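Local coordinates for cobalamin biosynthesis protein CobN (Mycobacterium tuberculosis, PDB 7C6O) that is the large, catalytic subunit of cobaltochelatase, the enzyme that inserts cobalt into the corrin ring during cobalamin biosynthesis, at residues W458-L466 / S572-A580; M1132-M1143 / Q1177-W1188. All coordinates share one frame; numbering follows the deposited sequence. Where two conformers were deposited one is given.

Overall arrangement
Contact 1 and contact 2 come in series along the chain, the first closing before the second opens. Their centres lie about 41 Å apart and their nearest atoms about 22 Å apart, so they do not touch. Contact 1 sets the turn between helices 452-459 and 464-474 against the start of helix 576-581, which comes between strands 551-555 and 586-591 in the chain, neighbouring parallel strands of a mixed sheet. Contact 2 lies in a helical region near the C-terminus. It joins the turn before helix 1136-1157, and that helix's start, to helices 1176-1185 and 1187-1203. The paired segments are 106 and 34 residues apart, so the contacts tie the large subunit together at two separate places.

Contact 1 (W458-L466 / S572-A580); sequences WFATLPAEL and SASCGPDAA
L466 and L462 close on the methyl of A579 in one tightly packed part of the contact. L466 CD2 lies 3.6 Å from A579 CB, and L462 CD2 comes to 3.9 Å from the same methyl. L466 gets there because its CG is anti to the backbone N (chi1 173°), which carries both branches toward 572-580. Its CB and CD1 also pack against the carbonyl oxygen of S574. P463 adds a second apolar touch, with its CG 3.6 Å from A573 CB. Separately, P463 CD makes a van der Waals approach to the backbone oxygen A573 O at 3.4 Å.

The rim is looser. E465 brings only its CB to S574 CB, at 4.1 Å, and is itself exposed. W458 is partly exposed and meets A579 mainly through CZ2, 3.5 Å from A579 O, and through a water. The water accepts from W458 NE1, in the plane of the indole, and donates to A579 O at 2.7 Å. L462 CD1 lies over one face of that indole.

P463 is the N-cap residue of helix 464-474, and C575 is that of helix 576-581. The contact thus joins the starts of two helices, each preceded by a type I turn. R345 and R348 of helix 343-361 form salt bridges with D578 beside it. No direct hydrogen bond crosses between the segments; the contact probably rests mainly on apolar packing, with one water as a polar bridge.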
loop_
_atom_site.group_PDB
_atom_site.type_symbol
_atom_site.label_atom_id
_atom_site.label_comp_id
_atom_site.label_asym_id
_atom_site.label_seq_id
_atom_site.Cartn_x
_atom_site.Cartn_y
_atom_site.Cartn_z
ATOM N N TRP A 458 1.240 30.298 13.260
ATOM C CA TRP A 458 1.181 28.840 13.235
ATOM C C TRP A 458 2.498 28.248 12.753
ATOM O O TRP A 458 3.003 27.279 13.331
ATOM C CB TRP A 458 0.038 28.346 12.342
ATOM C CG TRP A 458 0.219 26.890 12.002
ATOM C CD1 TRP A 458 -0.093 25.822 12.790
ATOM C CD2 TRP A 458 0.801 26.350 10.808
ATOM N NE1 TRP A 458 0.240 24.648 12.154
ATOM C CE2 TRP A 458 0.793 24.945 10.936
ATOM C CE3 TRP A 458 1.320 26.918 9.638
ATOM C CZ2 TRP A 458 1.280 24.099 9.941
ATOM C CZ3 TRP A 458 1.805 26.075 8.650
ATOM C CH2 TRP A 458 1.782 24.680 8.809
ATOM N N PHE A 459 3.056 28.809 11.678
ATOM C CA PHE A 459 4.289 28.278 11.102
ATOM C C PHE A 459 5.396 28.204 12.147
ATOM O O PHE A 459 6.186 27.251 12.163
ATOM C CB PHE A 459 4.700 29.152 9.914
ATOM C CG PHE A 459 5.826 28.593 9.091
ATOM C CD1 PHE A 459 5.632 27.489 8.276
ATOM C CD2 PHE A 459 7.070 29.199 9.103
ATOM C CE1 PHE A 459 6.669 26.985 7.507
ATOM C CE2 PHE A 459 8.111 28.701 8.337
ATOM C CZ PHE A 459 7.909 27.593 7.539
ATOM N N ALA A 460 5.435 29.179 13.061
ATOM C CA ALA A 460 6.483 29.241 14.072
ATOM C C ALA A 460 6.369 28.144 15.123
ATOM O O ALA A 460 7.347 27.885 15.831
ATOM C CB ALA A 460 6.467 30.610 14.752
ATOM N N THR A 461 5.206 27.500 15.257
ATOM C CA THR A 461 5.065 26.415 16.220
ATOM C C THR A 461 5.611 25.093 15.703
ATOM O O THR A 461 5.657 24.121 16.465
ATOM C CB THR A 461 3.598 26.227 16.619
ATOM O OG1 THR A 461 2.866 25.663 15.524
ATOM C CG2 THR A 461 2.975 27.561 17.010
ATOM N N LEU A 462 6.019 25.032 14.443
ATOM C CA LEU A 462 6.562 23.816 13.862
ATOM C C LEU A 462 8.025 23.636 14.253
ATOM O O LEU A 462 8.714 24.606 14.578
ATOM C CB LEU A 462 6.429 23.867 12.344
ATOM C CG LEU A 462 5.002 23.950 11.802
ATOM C CD1 LEU A 462 5.018 24.146 10.296
ATOM C CD2 LEU A 462 4.220 22.698 12.176
ATOM N N PRO A 463 8.526 22.401 14.232
ATOM C CA PRO A 463 9.950 22.184 14.516
ATOM C C PRO A 463 10.828 22.875 13.482
ATOM O O PRO A 463 10.489 22.942 12.299
ATOM C CB PRO A 463 10.103 20.660 14.446
ATOM C CG PRO A 463 8.721 20.115 14.606
ATOM C CD PRO A 463 7.803 21.136 14.012
ATOM N N ALA A 464 11.969 23.392 13.947
ATOM C CA ALA A 464 12.905 24.056 13.045
ATOM C C ALA A 464 13.369 23.128 11.931
ATOM O O ALA A 464 13.676 23.594 10.829
ATOM C CB ALA A 464 14.107 24.587 13.830
ATOM N N GLU A 465 13.425 21.818 12.192
ATOM C CA GLU A 465 13.783 20.868 11.142
ATOM C C GLU A 465 12.882 21.029 9.926
ATOM O O GLU A 465 13.336 20.912 8.782
ATOM C CB GLU A 465 13.706 19.434 11.673
ATOM C CG GLU A 465 14.851 19.021 12.598
ATOM C CD GLU A 465 14.781 19.674 13.969
ATOM O OE1 GLU A 465 13.727 20.249 14.311
ATOM O OE2 GLU A 465 15.788 19.611 14.706
ATOM N N LEU A 466 11.599 21.314 10.152
ATOM C CA LEU A 466 10.670 21.469 9.039
ATOM C C LEU A 466 10.680 22.897 8.501
ATOM O O LEU A 466 10.705 23.106 7.284
ATOM C CB LEU A 466 9.263 21.064 9.471
ATOM C CG LEU A 466 8.138 21.324 8.470
ATOM C CD1 LEU A 466 8.401 20.608 7.148
ATOM C CD2 LEU A 466 6.805 20.893 9.058
ATOM N N SER A 572 6.223 12.288 12.556
ATOM C CA SER A 572 6.711 13.233 13.551
ATOM C C SER A 572 6.121 14.612 13.294
ATOM O O SER A 572 5.442 14.852 12.290
ATOM C CB SER A 572 8.242 13.313 13.531
ATOM O OG SER A 572 8.700 14.012 12.386
ATOM N N ALA A 573 6.410 15.533 14.216
ATOM C CA ALA A 573 5.954 16.908 14.057
ATOM C C ALA A 573 6.662 17.625 12.914
ATOM O O ALA A 573 6.159 18.645 12.430
ATOM C CB ALA A 573 6.149 17.681 15.363
ATOM N N SER A 574 7.813 17.124 12.468
ATOM C CA SER A 574 8.519 17.745 11.359
ATOM C C SER A 574 8.185 17.103 10.019
ATOM O O SER A 574 8.763 17.494 9.000
ATOM C CB SER A 574 10.032 17.703 11.599
ATOM O OG SER A 574 10.523 16.379 11.556
ATOM N N CYS A 575 7.264 16.143 9.995
ATOM C CA CYS A 575 6.872 15.470 8.765
ATOM C C CYS A 575 5.790 16.273 8.054
ATOM O O CYS A 575 4.806 16.690 8.676
ATOM C CB CYS A 575 6.373 14.056 9.057
ATOM S SG CYS A 575 7.637 12.928 9.671
ATOM N N GLY A 576 5.978 16.479 6.752
ATOM C CA GLY A 576 5.051 17.224 5.931
ATOM C C GLY A 576 3.591 16.841 6.088
ATOM O O GLY A 576 2.734 17.701 6.316
ATOM N N PRO A 577 3.270 15.550 5.951
ATOM C CA PRO A 577 1.867 15.138 6.121
ATOM C C PRO A 577 1.295 15.484 7.480
ATOM O O PRO A 577 0.094 15.762 7.583
ATOM C CB PRO A 577 1.920 13.620 5.904
ATOM C CG PRO A 577 3.109 13.411 5.039
ATOM C CD PRO A 577 4.112 14.434 5.483
ATOM N N ASP A 578 2.121 15.488 8.529
ATOM C CA ASP A 578 1.613 15.769 9.867
ATOM C C ASP A 578 1.333 17.255 10.052
ATOM O O ASP A 578 0.307 17.636 10.631
ATOM C CB ASP A 578 2.605 15.270 10.917
ATOM C CG ASP A 578 2.103 15.466 12.335
ATOM O OD1 ASP A 578 1.445 14.546 12.868
ATOM O OD2 ASP A 578 2.369 16.538 12.917
ATOM N N ALA A 579 2.237 18.111 9.568
ATOM C CA ALA A 579 2.025 19.549 9.674
ATOM C C ALA A 579 0.796 19.989 8.887
ATOM O O ALA A 579 0.045 20.867 9.329
ATOM C CB ALA A 579 3.265 20.298 9.188
ATOM N N ALA A 580 0.570 19.383 7.721
ATOM C CA ALA A 580 -0.563 19.781 6.892
ATOM C C ALA A 580 -1.882 19.285 7.477
ATOM O O ALA A 580 -2.830 20.063 7.641
ATOM C CB ALA A 580 -0.376 19.261 5.465
HETATM O O HOH W 1 -0.046 21.417 12.017
#

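Contact 2 (M1132-M1143 / Q1177-W1188); sequences MRRHGYKGAFEM and QNRTFMTESNPW
R1133 sends its CG anti to the carbonyl carbon, and F1181 sends its ring anti to the backbone N, which lays the arginine chain over the ring. R1133 CG stands 3.8 Å from the centroid of the F1181 ring, 19° off the normal, a CH-pi contact. The arginine then bends at chi3 and leaves the ring. R1133 NH1 donates to N1178 OD1 at 3.0 Å. The acceptor lies in the guanidinium plane, but the donor is tilted from the amide carbonyl plane. Q1177 lies over one face of the guanidinium. N1178 ND2 binds Y1172 O and makes a weak bond to M1143 SD at 3.5 Å, so both ends of this amide are engaged.

The far end of the F1181 ring reaches the backbone, with CZ 3.2 Å from G1136 O. Here helices 1136-1143 and 1177-1185 pack with axes 8.9 Å apart at closest and a crossing angle of -119°. A1140 points at the other helix. Its CB meets M1182 SD at 3.5 Å and also touches F1181 and N1186 CB, consistent with a small residue suiting this close approach.

N1186 follows the last residue of helix 1176-1185 and is the N-cap of helix 1187-1203; its OD1 caps the backbone N of A1189. Its amide stacks on the Y1137 ring, the planes 12° apart, with ND2 3.2 Å above the Y1137 ring plane and displaced toward the rim. The same N1186 ND2 donates to Y1137 O at 3.3 Å. That oxygen also accepts from F1141 N, so two donors share it. D421 of helix 420-431 binds both Y1137 N and S1185 OG, while Y1137 OH bonds to I383 O.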
loop_
_atom_site.group_PDB
_atom_site.type_symbol
_atom_site.label_atom_id
_atom_site.label_comp_id
_atom_site.label_asym_id
_atom_site.label_seq_id
_atom_site.Cartn_x
_atom_site.Cartn_y
_atom_site.Cartn_z
ATOM N N MET A 1132 -16.332 5.632 -22.260
ATOM C CA MET A 1132 -15.876 6.866 -21.628
ATOM C C MET A 1132 -16.788 8.038 -21.965
ATOM O O MET A 1132 -16.968 8.938 -21.135
ATOM C CB MET A 1132 -14.435 7.171 -22.038
ATOM C CG MET A 1132 -13.425 6.097 -21.644
ATOM S SD MET A 1132 -13.299 5.827 -19.858
ATOM C CE MET A 1132 -14.318 4.367 -19.636
ATOM N N ARG A 1133 -17.384 8.042 -23.159
ATOM C CA ARG A 1133 -18.319 9.102 -23.509
ATOM C C ARG A 1133 -19.623 9.014 -22.730
ATOM O O ARG A 1133 -20.450 9.926 -22.836
ATOM C CB ARG A 1133 -18.604 9.088 -25.013
ATOM C CG ARG A 1133 -17.442 9.597 -25.850
ATOM C CD ARG A 1133 -17.881 9.941 -27.261
ATOM N NE ARG A 1133 -18.331 8.763 -27.994
ATOM C CZ ARG A 1133 -17.538 8.000 -28.739
ATOM N NH1 ARG A 1133 -16.249 8.292 -28.853
ATOM N NH2 ARG A 1133 -18.034 6.948 -29.372
ATOM N N ARG A 1134 -19.830 7.950 -21.959
ATOM C CA ARG A 1134 -20.939 7.885 -21.019
ATOM C C ARG A 1134 -20.597 8.493 -19.667
ATOM O O ARG A 1134 -21.455 8.516 -18.780
ATOM C CB ARG A 1134 -21.389 6.434 -20.816
ATOM C CG ARG A 1134 -21.910 5.756 -22.069
ATOM C CD ARG A 1134 -22.635 4.468 -21.729
ATOM N NE ARG A 1134 -21.760 3.494 -21.087
ATOM C CZ ARG A 1134 -21.081 2.558 -21.742
ATOM N NH1 ARG A 1134 -21.174 2.472 -23.063
ATOM N NH2 ARG A 1134 -20.310 1.709 -21.076
ATOM N N HIS A 1135 -19.372 8.994 -19.486
ATOM C CA HIS A 1135 -18.934 9.445 -18.170
ATOM C C HIS A 1135 -18.379 10.867 -18.188
ATOM O O HIS A 1135 -17.590 11.223 -17.307
ATOM C CB HIS A 1135 -17.911 8.464 -17.591
ATOM C CG HIS A 1135 -18.514 7.156 -17.185
ATOM N ND1 HIS A 1135 -19.145 6.971 -15.973
ATOM C CD2 HIS A 1135 -18.610 5.975 -17.843
ATOM C CE1 HIS A 1135 -19.594 5.730 -15.897
ATOM N NE2 HIS A 1135 -19.282 5.104 -17.018
ATOM N N GLY A 1136 -18.773 11.674 -19.172
ATOM C CA GLY A 1136 -18.568 13.114 -19.100
ATOM C C GLY A 1136 -17.126 13.526 -18.874
ATOM O O GLY A 1136 -16.202 13.043 -19.535
ATOM N N TYR A 1137 -16.938 14.439 -17.914
ATOM C CA TYR A 1137 -15.627 15.037 -17.668
ATOM C C TYR A 1137 -14.565 13.974 -17.409
ATOM O O TYR A 1137 -13.472 14.019 -17.986
ATOM C CB TYR A 1137 -15.719 16.011 -16.488
ATOM C CG TYR A 1137 -14.396 16.596 -16.032
ATOM C CD1 TYR A 1137 -13.600 15.931 -15.108
ATOM C CD2 TYR A 1137 -13.953 17.824 -16.508
ATOM C CE1 TYR A 1137 -12.398 16.459 -14.686
ATOM C CE2 TYR A 1137 -12.748 18.365 -16.084
ATOM C CZ TYR A 1137 -11.975 17.674 -15.174
ATOM O OH TYR A 1137 -10.773 18.199 -14.745
ATOM N N LYS A 1138 -14.869 13.008 -16.540
ATOM C CA LYS A 1138 -13.864 12.019 -16.159
ATOM C C LYS A 1138 -13.574 11.052 -17.301
ATOM O O LYS A 1138 -12.431 10.618 -17.477
ATOM C CB LYS A 1138 -14.319 11.266 -14.910
ATOM C CG LYS A 1138 -13.261 10.350 -14.308
ATOM C CD LYS A 1138 -11.958 11.093 -14.045
ATOM C CE LYS A 1138 -11.053 10.312 -13.103
ATOM N NZ LYS A 1138 -10.901 8.890 -13.515
ATOM N N GLY A 1139 -14.594 10.700 -18.087
ATOM C CA GLY A 1139 -14.346 9.896 -19.270
ATOM C C GLY A 1139 -13.410 10.585 -20.246
ATOM O O GLY A 1139 -12.496 9.962 -20.792
ATOM N N ALA A 1140 -13.620 11.884 -20.466
ATOM C CA ALA A 1140 -12.712 12.660 -21.304
ATOM C C ALA A 1140 -11.329 12.754 -20.674
ATOM O O ALA A 1140 -10.313 12.713 -21.379
ATOM C CB ALA A 1140 -13.291 14.054 -21.537
ATOM N N PHE A 1141 -11.279 12.887 -19.345
ATOM C CA PHE A 1141 -10.011 12.902 -18.621
ATOM C C PHE A 1141 -9.199 11.643 -18.902
ATOM O O PHE A 1141 -7.983 11.715 -19.116
ATOM C CB PHE A 1141 -10.295 13.048 -17.122
ATOM C CG PHE A 1141 -9.066 13.060 -16.249
ATOM C CD1 PHE A 1141 -8.438 11.879 -15.883
ATOM C CD2 PHE A 1141 -8.568 14.255 -15.755
ATOM C CE1 PHE A 1141 -7.318 11.891 -15.073
ATOM C CE2 PHE A 1141 -7.451 14.273 -14.941
ATOM C CZ PHE A 1141 -6.826 13.088 -14.600
ATOM N N GLU A 1142 -9.848 10.478 -18.893
ATOM C CA GLU A 1142 -9.126 9.225 -19.097
ATOM C C GLU A 1142 -8.564 9.131 -20.511
ATOM O O GLU A 1142 -7.484 8.566 -20.716
ATOM C CB GLU A 1142 -10.042 8.038 -18.800
ATOM C CG GLU A 1142 -10.494 7.952 -17.349
ATOM C CD GLU A 1142 -9.353 7.651 -16.394
ATOM O OE1 GLU A 1142 -8.353 7.042 -16.830
ATOM O OE2 GLU A 1142 -9.455 8.029 -15.207
ATOM N N MET A 1143 -9.286 9.665 -21.499
ATOM C CA MET A 1143 -8.746 9.692 -22.854
ATOM C C MET A 1143 -7.498 10.562 -22.923
ATOM O O MET A 1143 -6.489 10.173 -23.526
ATOM C CB MET A 1143 -9.804 10.188 -23.840
ATOM C CG MET A 1143 -10.982 9.246 -24.021
ATOM S SD MET A 1143 -12.194 9.921 -25.178
ATOM C CE MET A 1143 -13.450 8.652 -25.149
ATOM N N GLN A 1177 -17.550 13.273 -33.483
ATOM C CA GLN A 1177 -18.298 12.838 -32.308
ATOM C C GLN A 1177 -17.469 12.978 -31.037
ATOM O O GLN A 1177 -17.967 13.462 -30.015
ATOM C CB GLN A 1177 -18.768 11.394 -32.483
ATOM C CG GLN A 1177 -19.603 10.879 -31.318
ATOM C CD GLN A 1177 -20.080 9.454 -31.520
ATOM O OE1 GLN A 1177 -19.698 8.789 -32.482
ATOM N NE2 GLN A 1177 -20.922 8.977 -30.609
ATOM N N ASN A 1178 -16.201 12.564 -31.077
ATOM C CA ASN A 1178 -15.386 12.646 -29.870
ATOM C C ASN A 1178 -14.990 14.085 -29.566
ATOM O O ASN A 1178 -14.926 14.479 -28.396
ATOM C CB ASN A 1178 -14.147 11.765 -30.001
ATOM C CG ASN A 1178 -13.677 11.240 -28.662
ATOM O OD1 ASN A 1178 -14.369 10.446 -28.024
ATOM N ND2 ASN A 1178 -12.506 11.690 -28.220
ATOM N N ARG A 1179 -14.725 14.886 -30.602
ATOM C CA ARG A 1179 -14.400 16.293 -30.385
ATOM C C ARG A 1179 -15.557 17.033 -29.722
ATOM O O ARG A 1179 -15.348 17.831 -28.801
ATOM C CB ARG A 1179 -14.038 16.965 -31.708
ATOM C CG ARG A 1179 -13.970 18.476 -31.612
ATOM C CD ARG A 1179 -12.571 18.982 -31.880
ATOM N NE ARG A 1179 -12.337 19.204 -33.302
ATOM C CZ ARG A 1179 -12.252 20.405 -33.863
ATOM N NH1 ARG A 1179 -12.374 21.496 -33.118
ATOM N NH2 ARG A 1179 -12.035 20.517 -35.165
ATOM N N THR A 1180 -16.784 16.791 -30.189
ATOM C CA THR A 1180 -17.951 17.406 -29.568
ATOM C C THR A 1180 -18.070 17.007 -28.104
ATOM O O THR A 1180 -18.351 17.849 -27.242
ATOM C CB THR A 1180 -19.217 17.015 -30.331
ATOM O OG1 THR A 1180 -19.178 17.583 -31.645
ATOM C CG2 THR A 1180 -20.463 17.506 -29.600
ATOM N N PHE A 1181 -17.859 15.723 -27.807
ATOM C CA PHE A 1181 -17.902 15.260 -26.424
ATOM C C PHE A 1181 -16.813 15.922 -25.588
ATOM O O PHE A 1181 -17.073 16.400 -24.475
ATOM C CB PHE A 1181 -17.767 13.737 -26.386
ATOM C CG PHE A 1181 -17.372 13.198 -25.041
ATOM C CD1 PHE A 1181 -18.287 13.156 -24.000
ATOM C CD2 PHE A 1181 -16.086 12.732 -24.817
ATOM C CE1 PHE A 1181 -17.926 12.664 -22.761
ATOM C CE2 PHE A 1181 -15.722 12.234 -23.578
ATOM C CZ PHE A 1181 -16.644 12.201 -22.550
ATOM N N MET A 1182 -15.582 15.958 -26.107
ATOM C CA MET A 1182 -14.485 16.597 -25.384
ATOM C C MET A 1182 -14.769 18.072 -25.138
ATOM O O MET A 1182 -14.511 18.588 -24.045
ATOM C CB MET A 1182 -13.174 16.440 -26.159
ATOM C CG MET A 1182 -12.677 15.011 -26.324
ATOM S SD MET A 1182 -12.102 14.241 -24.799
ATOM C CE MET A 1182 -10.948 15.472 -24.195
ATOM N N THR A 1183 -15.298 18.770 -26.145
ATOM C CA THR A 1183 -15.533 20.204 -26.009
ATOM C C THR A 1183 -16.581 20.501 -24.940
ATOM O O THR A 1183 -16.438 21.458 -24.170
ATOM C CB THR A 1183 -15.952 20.789 -27.358
ATOM O OG1 THR A 1183 -14.898 20.592 -28.309
ATOM C CG2 THR A 1183 -16.250 22.279 -27.234
ATOM N N GLU A 1184 -17.633 19.683 -24.867
ATOM C CA GLU A 1184 -18.697 19.945 -23.905
ATOM C C GLU A 1184 -18.288 19.556 -22.488
ATOM O O GLU A 1184 -18.529 20.314 -21.541
ATOM C CB GLU A 1184 -19.967 19.208 -24.327
ATOM C CG GLU A 1184 -20.531 19.685 -25.661
ATOM C CD GLU A 1184 -21.658 18.810 -26.175
ATOM O OE1 GLU A 1184 -21.825 17.683 -25.659
ATOM O OE2 GLU A 1184 -22.378 19.248 -27.097
ATOM N N SER A 1185 -17.663 18.390 -22.319
ATOM C CA SER A 1185 -17.377 17.871 -20.984
ATOM C C SER A 1185 -16.018 18.281 -20.430
ATOM O O SER A 1185 -15.891 18.459 -19.213
ATOM C CB SER A 1185 -17.471 16.341 -20.981
ATOM O OG SER A 1185 -18.819 15.916 -21.061
ATOM N N ASN A 1186 -14.996 18.418 -21.270
ATOM C CA ASN A 1186 -13.666 18.685 -20.735
ATOM C C ASN A 1186 -12.791 19.368 -21.780
ATOM O O ASN A 1186 -11.845 18.758 -22.297
ATOM C CB ASN A 1186 -13.019 17.381 -20.259
ATOM C CG ASN A 1186 -11.859 17.611 -19.307
ATOM O OD1 ASN A 1186 -11.240 18.675 -19.303
ATOM N ND2 ASN A 1186 -11.552 16.603 -18.499
ATOM N N PRO A 1187 -13.065 20.632 -22.109
ATOM C CA PRO A 1187 -12.239 21.317 -23.117
ATOM C C PRO A 1187 -10.786 21.459 -22.701
ATOM O O PRO A 1187 -9.905 21.499 -23.568
ATOM C CB PRO A 1187 -12.929 22.681 -23.260
ATOM C CG PRO A 1187 -13.621 22.884 -21.948
ATOM C CD PRO A 1187 -14.079 21.523 -21.519
ATOM N N TRP A 1188 -10.510 21.526 -21.394
ATOM C CA TRP A 1188 -9.127 21.591 -20.929
ATOM C C TRP A 1188 -8.350 20.350 -21.351
ATOM O O TRP A 1188 -7.187 20.444 -21.761
ATOM C CB TRP A 1188 -9.093 21.750 -19.408
ATOM C CG TRP A 1188 -9.987 22.840 -18.898
ATOM C CD1 TRP A 1188 -9.668 24.158 -18.743
ATOM C CD2 TRP A 1188 -11.353 22.707 -18.481
ATOM N NE1 TRP A 1188 -10.749 24.853 -18.253
ATOM C CE2 TRP A 1188 -11.796 23.986 -18.084
ATOM C CE3 TRP A 1188 -12.244 21.631 -18.403
ATOM C CZ2 TRP A 1188 -13.088 24.217 -17.619
ATOM C CZ3 TRP A 1188 -13.526 21.862 -17.939
ATOM C CH2 TRP A 1188 -13.937 23.145 -17.555
#